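Local coordinates for protein cleavage stimulation factor 77 (Encephalitozoon cuniculi, PDB 2UY1) that probably serves as a helical-repeat scaffold in the 3'-end cleavage and polyadenylation of nuclear pre-mRNA, and may bind mRNA, at residues R379-S384 / A418-L423; S389-E394 / E405-K410; R114-P119 / P151-S156. One frame throughout, in Å; residues are numbered along the deposited sequence.

Contact 1: R379-S384 / A418-L423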
loop_
_atom_site.group_PDB
_atom_site.type_symbol
_atom_site.label_atom_id
_atom_site.label_comp_id
_atom_site.label_asym_id
_atom_site.label_seq_id
_atom_site.Cartn_x
_atom_site.Cartn_y
_atom_site.Cartn_z
ATOM N N ARG B 379 8.441 13.209 20.654
ATOM C CA ARG B 379 7.678 12.709 21.813
ATOM C C ARG B 379 6.920 11.380 21.671
ATOM O O ARG B 379 6.488 10.801 22.694
ATOM C CB ARG B 379 6.555 13.682 22.098
ATOM C CG ARG B 379 6.939 15.097 22.330
ATOM C CD ARG B 379 5.623 15.868 22.425
ATOM N NE ARG B 379 4.627 14.957 22.908
ATOM C CZ ARG B 379 3.305 15.019 22.715
ATOM N NH1 ARG B 379 2.757 15.987 22.017
ATOM N NH2 ARG B 379 2.531 14.079 23.268
ATOM N N LEU B 380 6.632 10.962 20.443
ATOM C CA LEU B 380 5.779 9.793 20.261
ATOM C C LEU B 380 6.545 8.524 19.888
ATOM O O LEU B 380 7.692 8.603 19.419
ATOM C CB LEU B 380 4.751 10.042 19.149
ATOM C CG LEU B 380 3.668 11.116 19.147
ATOM C CD1 LEU B 380 3.091 11.089 17.745
ATOM C CD2 LEU B 380 2.591 10.887 20.227
ATOM N N GLU B 381 5.875 7.372 20.093
ATOM C CA GLU B 381 6.246 6.113 19.518
ATOM C C GLU B 381 5.714 6.109 18.080
ATOM O O GLU B 381 4.789 6.847 17.783
ATOM C CB GLU B 381 5.602 4.981 20.300
ATOM C CG GLU B 381 5.650 5.194 21.787
ATOM C CD GLU B 381 5.326 3.944 22.534
ATOM O OE1 GLU B 381 6.277 3.215 22.895
ATOM O OE2 GLU B 381 4.137 3.674 22.750
ATOM N N LYS B 382 6.309 5.309 17.219
ATOM C CA LYS B 382 6.156 5.465 15.774
ATOM C C LYS B 382 5.919 4.162 15.055
ATOM O O LYS B 382 6.476 3.106 15.407
ATOM C CB LYS B 382 7.408 6.175 15.237
ATOM C CG LYS B 382 7.660 7.455 16.028
ATOM C CD LYS B 382 8.858 8.141 15.695
ATOM C CE LYS B 382 9.849 8.029 16.713
ATOM N NZ LYS B 382 9.762 9.034 17.741
ATOM N N THR B 383 5.039 4.223 14.059
ATOM C CA THR B 383 4.841 3.162 13.131
ATOM C C THR B 383 5.919 3.310 12.055
ATOM O O THR B 383 6.534 4.351 11.998
ATOM C CB THR B 383 3.421 3.308 12.467
ATOM O OG1 THR B 383 3.344 4.605 11.853
ATOM C CG2 THR B 383 2.284 3.131 13.511
ATOM N N SER B 384 6.131 2.274 11.228
ATOM C CA SER B 384 7.097 2.353 10.112
ATOM C C SER B 384 6.663 3.449 9.184
ATOM O O SER B 384 7.513 4.075 8.619
ATOM C CB SER B 384 7.178 1.118 9.202
ATOM O OG SER B 384 7.398 -0.064 9.907
ATOM N N ALA B 418 11.022 -1.902 18.763
ATOM C CA ALA B 418 10.312 -0.726 19.250
ATOM C C ALA B 418 9.357 -0.062 18.262
ATOM O O ALA B 418 8.792 0.986 18.570
ATOM C CB ALA B 418 11.349 0.333 19.714
ATOM N N ILE B 419 9.203 -0.581 17.051
ATOM C CA ILE B 419 8.270 0.102 16.129
ATOM C C ILE B 419 6.842 -0.317 16.458
ATOM O O ILE B 419 6.549 -1.484 16.644
ATOM C CB ILE B 419 8.580 -0.183 14.661
ATOM C CG1 ILE B 419 9.984 0.374 14.290
ATOM C CG2 ILE B 419 7.395 0.234 13.736
ATOM C CD1 ILE B 419 10.215 0.687 12.846
ATOM N N LEU B 420 5.933 0.636 16.537
ATOM C CA LEU B 420 4.552 0.252 16.807
ATOM C C LEU B 420 4.035 -0.599 15.642
ATOM O O LEU B 420 4.397 -0.374 14.473
ATOM C CB LEU B 420 3.674 1.456 17.041
ATOM C CG LEU B 420 4.000 2.335 18.225
ATOM C CD1 LEU B 420 3.148 3.602 18.010
ATOM C CD2 LEU B 420 3.672 1.574 19.518
ATOM N N PRO B 421 3.207 -1.605 15.951
ATOM C CA PRO B 421 2.470 -2.350 14.936
ATOM C C PRO B 421 1.713 -1.474 13.896
ATOM O O PRO B 421 1.104 -0.447 14.249
ATOM C CB PRO B 421 1.464 -3.182 15.788
ATOM C CG PRO B 421 2.156 -3.390 17.032
ATOM C CD PRO B 421 2.913 -2.095 17.309
ATOM N N PRO B 422 1.750 -1.867 12.606
ATOM C CA PRO B 422 1.065 -1.079 11.569
ATOM C C PRO B 422 -0.452 -1.055 11.658
ATOM O O PRO B 422 -1.094 -2.034 12.127
ATOM C CB PRO B 422 1.502 -1.750 10.262
ATOM C CG PRO B 422 1.954 -3.138 10.683
ATOM C CD PRO B 422 2.487 -3.019 12.041
ATOM N N LEU B 423 -1.017 0.063 11.203
ATOM C CA LEU B 423 -2.456 0.130 10.924
ATOM C C LEU B 423 -2.760 -0.734 9.705
ATOM O O LEU B 423 -1.917 -0.857 8.821
ATOM C CB LEU B 423 -2.912 1.562 10.666
ATOM C CG LEU B 423 -2.583 2.751 11.593
ATOM C CD1 LEU B 423 -3.337 3.984 11.132
ATOM C CD2 LEU B 423 -2.893 2.464 13.037
HETATM O O HOH W 1 8.167 3.554 18.947
HETATM O O HOH W 2 4.405 -0.204 11.908
#

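Contact 2: S389-E394 / E405-K410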
loop_
_atom_site.group_PDB
_atom_site.type_symbol
_atom_site.label_atom_id
_atom_site.label_comp_id
_atom_site.label_asym_id
_atom_site.label_seq_id
_atom_site.Cartn_x
_atom_site.Cartn_y
_atom_site.Cartn_z
ATOM N N SER B 389 7.643 8.447 6.448
ATOM C CA SER B 389 7.200 9.827 6.047
ATOM C C SER B 389 8.146 10.890 6.518
ATOM O O SER B 389 8.504 11.809 5.740
ATOM C CB SER B 389 5.771 10.111 6.549
ATOM O OG SER B 389 4.936 9.029 6.141
ATOM N N MET B 390 8.611 10.774 7.758
ATOM C CA MET B 390 9.573 11.737 8.301
ATOM C C MET B 390 10.938 11.647 7.599
ATOM O O MET B 390 11.569 12.645 7.325
ATOM C CB MET B 390 9.688 11.563 9.847
ATOM C CG MET B 390 10.547 12.568 10.590
ATOM S SD MET B 390 9.754 14.226 10.602
ATOM C CE MET B 390 10.412 14.902 9.153
ATOM N N ILE B 391 11.421 10.441 7.326
ATOM C CA ILE B 391 12.690 10.250 6.573
ATOM C C ILE B 391 12.567 10.840 5.163
ATOM O O ILE B 391 13.517 11.463 4.652
ATOM C CB ILE B 391 13.096 8.687 6.519
ATOM C CG1 ILE B 391 13.628 8.228 7.905
ATOM C CG2 ILE B 391 14.151 8.403 5.340
ATOM C CD1 ILE B 391 13.556 6.662 8.201
ATOM N N GLU B 392 11.448 10.615 4.498
ATOM C CA GLU B 392 11.258 11.125 3.126
ATOM C C GLU B 392 11.158 12.659 3.106
ATOM O O GLU B 392 11.811 13.345 2.289
ATOM C CB GLU B 392 10.001 10.546 2.459
ATOM C CG GLU B 392 9.651 11.135 0.986
ATOM C CD GLU B 392 10.537 10.601 -0.160
ATOM O OE1 GLU B 392 11.618 10.009 0.094
ATOM O OE2 GLU B 392 10.175 10.761 -1.352
ATOM N N TYR B 393 10.366 13.185 4.021
ATOM C CA TYR B 393 10.355 14.691 4.267
ATOM C C TYR B 393 11.728 15.380 4.518
ATOM O O TYR B 393 12.062 16.379 3.876
ATOM C CB TYR B 393 9.419 14.981 5.423
ATOM C CG TYR B 393 9.127 16.473 5.614
ATOM C CD1 TYR B 393 8.039 17.064 4.983
ATOM C CD2 TYR B 393 9.942 17.260 6.390
ATOM C CE1 TYR B 393 7.726 18.409 5.197
ATOM C CE2 TYR B 393 9.655 18.630 6.597
ATOM C CZ TYR B 393 8.560 19.170 6.000
ATOM O OH TYR B 393 8.264 20.496 6.163
ATOM N N GLU B 394 12.453 14.931 5.529
ATOM C CA GLU B 394 13.891 15.316 5.740
ATOM C C GLU B 394 14.823 15.260 4.525
ATOM O O GLU B 394 15.540 16.256 4.223
ATOM C CB GLU B 394 14.474 14.469 6.903
ATOM C CG GLU B 394 15.751 15.051 7.527
ATOM C CD GLU B 394 15.522 16.482 7.986
ATOM O OE1 GLU B 394 14.437 16.743 8.472
ATOM O OE2 GLU B 394 16.422 17.320 7.874
ATOM N N GLU B 405 20.733 10.624 10.567
ATOM C CA GLU B 405 20.362 10.350 11.970
ATOM C C GLU B 405 18.987 9.672 12.091
ATOM O O GLU B 405 18.838 8.690 12.798
ATOM C CB GLU B 405 20.386 11.616 12.818
ATOM C CG GLU B 405 21.813 12.059 13.318
ATOM C CD GLU B 405 21.862 13.503 13.859
ATOM O OE1 GLU B 405 20.825 14.193 13.962
ATOM O OE2 GLU B 405 22.951 13.968 14.152
ATOM N N LEU B 406 17.980 10.154 11.380
ATOM C CA LEU B 406 16.671 9.477 11.342
ATOM C C LEU B 406 16.691 8.035 10.756
ATOM O O LEU B 406 15.944 7.184 11.234
ATOM C CB LEU B 406 15.674 10.282 10.518
ATOM C CG LEU B 406 15.309 11.661 11.043
ATOM C CD1 LEU B 406 14.498 12.400 9.979
ATOM C CD2 LEU B 406 14.495 11.490 12.340
ATOM N N VAL B 407 17.434 7.800 9.688
ATOM C CA VAL B 407 17.773 6.436 9.241
ATOM C C VAL B 407 18.466 5.595 10.351
ATOM O O VAL B 407 18.035 4.498 10.646
ATOM C CB VAL B 407 18.637 6.426 7.950
ATOM C CG1 VAL B 407 18.982 4.948 7.585
ATOM C CG2 VAL B 407 17.891 7.152 6.783
ATOM N N ASP B 408 19.497 6.122 10.999
ATOM C CA ASP B 408 20.155 5.367 12.103
ATOM C C ASP B 408 19.095 5.013 13.114
ATOM O O ASP B 408 19.001 3.850 13.588
ATOM C CB ASP B 408 21.182 6.181 12.895
ATOM C CG ASP B 408 22.479 6.407 12.176
ATOM O OD1 ASP B 408 22.797 5.610 11.279
ATOM O OD2 ASP B 408 23.175 7.414 12.524
ATOM N N GLN B 409 18.346 6.029 13.525
ATOM C CA GLN B 409 17.228 5.854 14.498
ATOM C C GLN B 409 16.134 4.839 14.131
ATOM O O GLN B 409 15.716 4.082 14.972
ATOM C CB GLN B 409 16.580 7.203 14.859
ATOM C CG GLN B 409 17.351 8.096 15.876
ATOM C CD GLN B 409 16.895 9.583 15.764
ATOM O OE1 GLN B 409 15.720 9.840 15.685
ATOM N NE2 GLN B 409 17.839 10.534 15.736
ATOM N N LYS B 410 15.641 4.854 12.890
ATOM C CA LYS B 410 14.747 3.811 12.436
ATOM C C LYS B 410 15.402 2.395 12.532
ATOM O O LYS B 410 14.746 1.469 12.955
ATOM C CB LYS B 410 14.214 4.099 10.982
ATOM C CG LYS B 410 12.953 3.375 10.697
ATOM C CD LYS B 410 12.645 3.113 9.234
ATOM C CE LYS B 410 11.404 2.165 9.247
ATOM N NZ LYS B 410 11.069 1.679 7.904
#

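Contact 3: R114-P119 / P151-S156. Unlike the reference sequence in segment 151-156: Leu-152 (reference Ile).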
loop_
_atom_site.group_PDB
_atom_site.type_symbol
_atom_site.label_atom_id
_atom_site.label_comp_id
_atom_site.label_asym_id
_atom_site.label_seq_id
_atom_site.Cartn_x
_atom_site.Cartn_y
_atom_site.Cartn_z
ATOM N N ARG B 114 -51.929 -3.929 -24.510
ATOM C CA ARG B 114 -50.977 -3.295 -23.605
ATOM C C ARG B 114 -50.453 -4.287 -22.572
ATOM O O ARG B 114 -49.891 -3.895 -21.550
ATOM C CB ARG B 114 -51.620 -2.097 -22.904
ATOM C CG ARG B 114 -52.109 -1.012 -23.851
ATOM C CD ARG B 114 -52.255 0.320 -23.136
ATOM N NE ARG B 114 -53.588 0.489 -22.564
ATOM C CZ ARG B 114 -54.016 1.606 -21.984
ATOM N NH1 ARG B 114 -53.216 2.660 -21.899
ATOM N NH2 ARG B 114 -55.244 1.671 -21.490
ATOM N N ALA B 115 -50.641 -5.574 -22.846
ATOM C CA ALA B 115 -49.643 -6.582 -22.511
ATOM C C ALA B 115 -48.500 -6.586 -23.520
ATOM O O ALA B 115 -47.329 -6.545 -23.144
ATOM C CB ALA B 115 -50.287 -7.959 -22.430
ATOM N N LEU B 116 -48.849 -6.636 -24.801
ATOM C CA LEU B 116 -47.880 -6.422 -25.866
ATOM C C LEU B 116 -46.948 -5.211 -25.628
ATOM O O LEU B 116 -45.848 -5.159 -26.178
ATOM C CB LEU B 116 -48.607 -6.324 -27.223
ATOM C CG LEU B 116 -48.980 -7.665 -27.880
ATOM C CD1 LEU B 116 -50.010 -7.521 -28.987
ATOM C CD2 LEU B 116 -47.760 -8.340 -28.420
ATOM N N GLN B 117 -47.364 -4.262 -24.791
ATOM C CA GLN B 117 -46.486 -3.159 -24.404
ATOM C C GLN B 117 -45.628 -3.439 -23.169
ATOM O O GLN B 117 -44.901 -2.551 -22.695
ATOM C CB GLN B 117 -47.279 -1.858 -24.206
ATOM C CG GLN B 117 -47.202 -0.891 -25.397
ATOM C CD GLN B 117 -48.389 0.066 -25.463
ATOM O OE1 GLN B 117 -49.115 0.251 -24.468
ATOM N NE2 GLN B 117 -48.593 0.680 -26.639
ATOM N N THR B 118 -45.714 -4.657 -22.638
ATOM C CA THR B 118 -44.842 -5.065 -21.514
ATOM C C THR B 118 -43.853 -6.199 -21.856
ATOM O O THR B 118 -44.240 -7.267 -22.363
ATOM C CB THR B 118 -45.628 -5.383 -20.215
ATOM O OG1 THR B 118 -46.347 -6.624 -20.367
ATOM C CG2 THR B 118 -46.580 -4.216 -19.848
ATOM N N PRO B 119 -42.554 -5.951 -21.605
ATOM C CA PRO B 119 -41.582 -7.024 -21.751
ATOM C C PRO B 119 -41.930 -8.114 -20.729
ATOM O O PRO B 119 -42.041 -7.813 -19.529
ATOM C CB PRO B 119 -40.246 -6.342 -21.412
ATOM C CG PRO B 119 -40.501 -4.877 -21.528
ATOM C CD PRO B 119 -41.941 -4.688 -21.172
ATOM N N PRO B 151 -44.469 -3.147 -34.667
ATOM C CA PRO B 151 -43.453 -2.353 -33.962
ATOM C C PRO B 151 -43.464 -2.485 -32.441
ATOM O O PRO B 151 -42.403 -2.704 -31.842
ATOM C CB PRO B 151 -43.800 -0.918 -34.378
ATOM C CG PRO B 151 -44.228 -1.093 -35.820
ATOM C CD PRO B 151 -45.024 -2.392 -35.817
ATOM N N LEU B 152 -44.642 -2.359 -31.829
ATOM C CA LEU B 152 -44.749 -2.273 -30.376
ATOM C C LEU B 152 -44.328 -3.560 -29.676
ATOM O O LEU B 152 -43.541 -3.520 -28.711
ATOM C CB LEU B 152 -46.152 -1.810 -29.952
ATOM C CG LEU B 152 -46.535 -0.403 -30.451
ATOM C CD1 LEU B 152 -48.064 -0.153 -30.399
ATOM C CD2 LEU B 152 -45.747 0.696 -29.713
ATOM N N PHE B 153 -44.837 -4.688 -30.182
ATOM C CA PHE B 153 -44.442 -6.013 -29.721
ATOM C C PHE B 153 -42.929 -6.256 -29.901
ATOM O O PHE B 153 -42.250 -6.659 -28.961
ATOM C CB PHE B 153 -45.272 -7.088 -30.440
ATOM C CG PHE B 153 -44.567 -8.430 -30.587
ATOM C CD1 PHE B 153 -44.611 -9.380 -29.568
ATOM C CD2 PHE B 153 -43.868 -8.747 -31.765
ATOM C CE1 PHE B 153 -43.973 -10.628 -29.711
ATOM C CE2 PHE B 153 -43.230 -9.971 -31.916
ATOM C CZ PHE B 153 -43.292 -10.921 -30.882
ATOM N N GLN B 154 -42.417 -6.010 -31.107
ATOM C CA GLN B 154 -40.997 -6.210 -31.420
ATOM C C GLN B 154 -40.142 -5.530 -30.372
ATOM O O GLN B 154 -39.214 -6.147 -29.851
ATOM C CB GLN B 154 -40.634 -5.621 -32.785
ATOM C CG GLN B 154 -41.008 -6.460 -33.975
ATOM C CD GLN B 154 -40.794 -5.721 -35.300
ATOM O OE1 GLN B 154 -40.671 -4.485 -35.341
ATOM N NE2 GLN B 154 -40.753 -6.479 -36.388
ATOM N N SER B 155 -40.467 -4.260 -30.098
ATOM C CA SER B 155 -39.826 -3.430 -29.057
ATOM C C SER B 155 -39.877 -4.065 -27.653
ATOM O O SER B 155 -38.855 -4.146 -26.963
ATOM C CB SER B 155 -40.466 -2.033 -29.052
ATOM O OG SER B 155 -40.009 -1.219 -27.980
ATOM N N SER B 156 -41.065 -4.515 -27.233
ATOM C CA SER B 156 -41.208 -5.170 -25.935
ATOM C C SER B 156 -40.535 -6.567 -25.879
ATOM O O SER B 156 -40.185 -7.054 -24.802
ATOM C CB SER B 156 -42.684 -5.236 -25.540
ATOM O OG SER B 156 -43.184 -3.945 -25.276
#

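Contact 1: R379-S384 / A418-L423
The runs 381-384 and 418-421 are inclined by 64°, their nearest CA atoms, those of Thr-383 and Leu-420, are 4.7 Å apart, and a single direct hydrogen bond joins their backbones. In it Leu-420 N donates to Lys-382 O over 2.8 Å with an N-H...O angle of 153°, the donor standing 35° above the carbonyl plane. Two waters extend this polar seam: one accepts from Lys-382 N and donates to Ala-418 O, the other accepts from Ser-384 N and donates to Leu-420 O. Around the seam the side-chain contacts are mostly made by carbon atoms. Leu-420 crosses Glu-381 at about a right angle, its CD1 lying 3.6 Å from Glu-381 CB, so the aliphatic base of the glutamate does most of the touching. Ile-419 holds CG2 anti to its backbone N, and this methyl rests 3.4 Å from Lys-382 O and 3.5 Å from Ser-384 N. Thr-383 CG2 meets Pro-421 O at 3.8 Å, while its OG1 caps the next helix at Met-386 N and also bonds to Glu-358. Ser-384 OG bonds to a polar side chain of another protein chain. The contact thus joins the loop between helices 370-379 and 384-397 to the loop that follows helix 400-415, with Thr-354 of helix 354-367 touching both Thr-383 and Leu-420.

Contact 2: S389-E394 / E405-K410
Ile-391 and Leu-406 meet in an antiparallel helix pair of the kind that builds TPR-like helical-repeat proteins, consistent with this Suf-family chain belonging to the TPR clan. The axes of 389-394 and 405-410 come within 9.9 Å at a signed crossing angle of -163°, and no hydrogen bond passes between them. The contact is van der Waals packing of side chains. Ile-391 and Leu-406 slide past each other in opposite directions, Ile-391 CG1 lying 3.9 Å from Leu-406 CB. The Met-390 and Leu-406 side chains cross obliquely, Met-390 CG lying 4.0 Å from Leu-406 CD1. The same leucine methyl lies 3.7 Å from Glu-394 CB, where the two side chains cross at about a right angle. The Glu-394 carboxylate, buried here, is satisfied by a salt bridge to Arg-374 and by the backbone N of Ser-399. Lys-410 is extended beyond CG, and its NZ pairs with Asp-388 and also with a polar side chain of another protein chain. The methylenes of this lysine cross Ile-391 at about a right angle, and Ile-391 CD1 sits 3.8 Å from both Lys-410 CB and Lys-410 CD.

Contact 3: R114-P119 / P151-S156
A type I beta turn from Ala-115 to Thr-118 lies against helix 150-167, with the backbone of Leu-116 facing Ser-156. Ser-156 OG, set anti to its carbonyl carbon (chi1 -68°), donates to Leu-116 O over 3.1 Å. The donor is tilted 24° from the carbonyl plane. The fit is close, since Ser-156 CB also comes within 3.2 Å of Leu-116 O. The same hydroxyl passes near Gln-117 O, but the angle there is too poor for a second bond. Inside the turn, Thr-118 OG1 donates to Ala-115 O at 2.9 Å, in the carbonyl plane and on a lone pair. In this helical-repeat fold the turn lies in the loop before helix 124-127, and the contact joins that loop to the first turns of helix 150-167. Apolar packing lies to one side of the polar bond: Leu-116 CD2 meets Phe-153 CB at 3.4 Å and reaches the ring obliquely at Phe-153 CD1. The Phe-153 ring in turn stacks with Trp-127, which Leu-116 also touches. On the more exposed side, Gln-117 and Leu-152 lie side by side pointing the same way, Gln-117 NE2 being 3.9 Å from Leu-152 CD1. Past the turn, Pro-119 CA makes a CA-H...O contact with Ser-156 O at 3.4 Å, and the proline ring also touches Arg-159, Tyr-160 and Ile-163 of the same helix.

In the fold
Along the chain contact 3 closes first; contact 1 then opens, with contact 2 nested inside the loop that contact 1 closes. Contacts 1 and 2 have centres 13 Å apart and are both built on helices 384-397 and 400-415, contact 2 from their bodies and contact 1 from the loops flanking the pair, one leading into the first helix and the other following the second. They touch through Lys-410, whose CE lies 4.1 Å from Ile-419 CD1. Another protein chain of the assembly reaches both. Contact 3 lies across the chain's centre, about 66 Å from contact 1 and 70 Å from contact 2 between centres, consistent with an elongated helical-repeat protein in which each of these contacts is local.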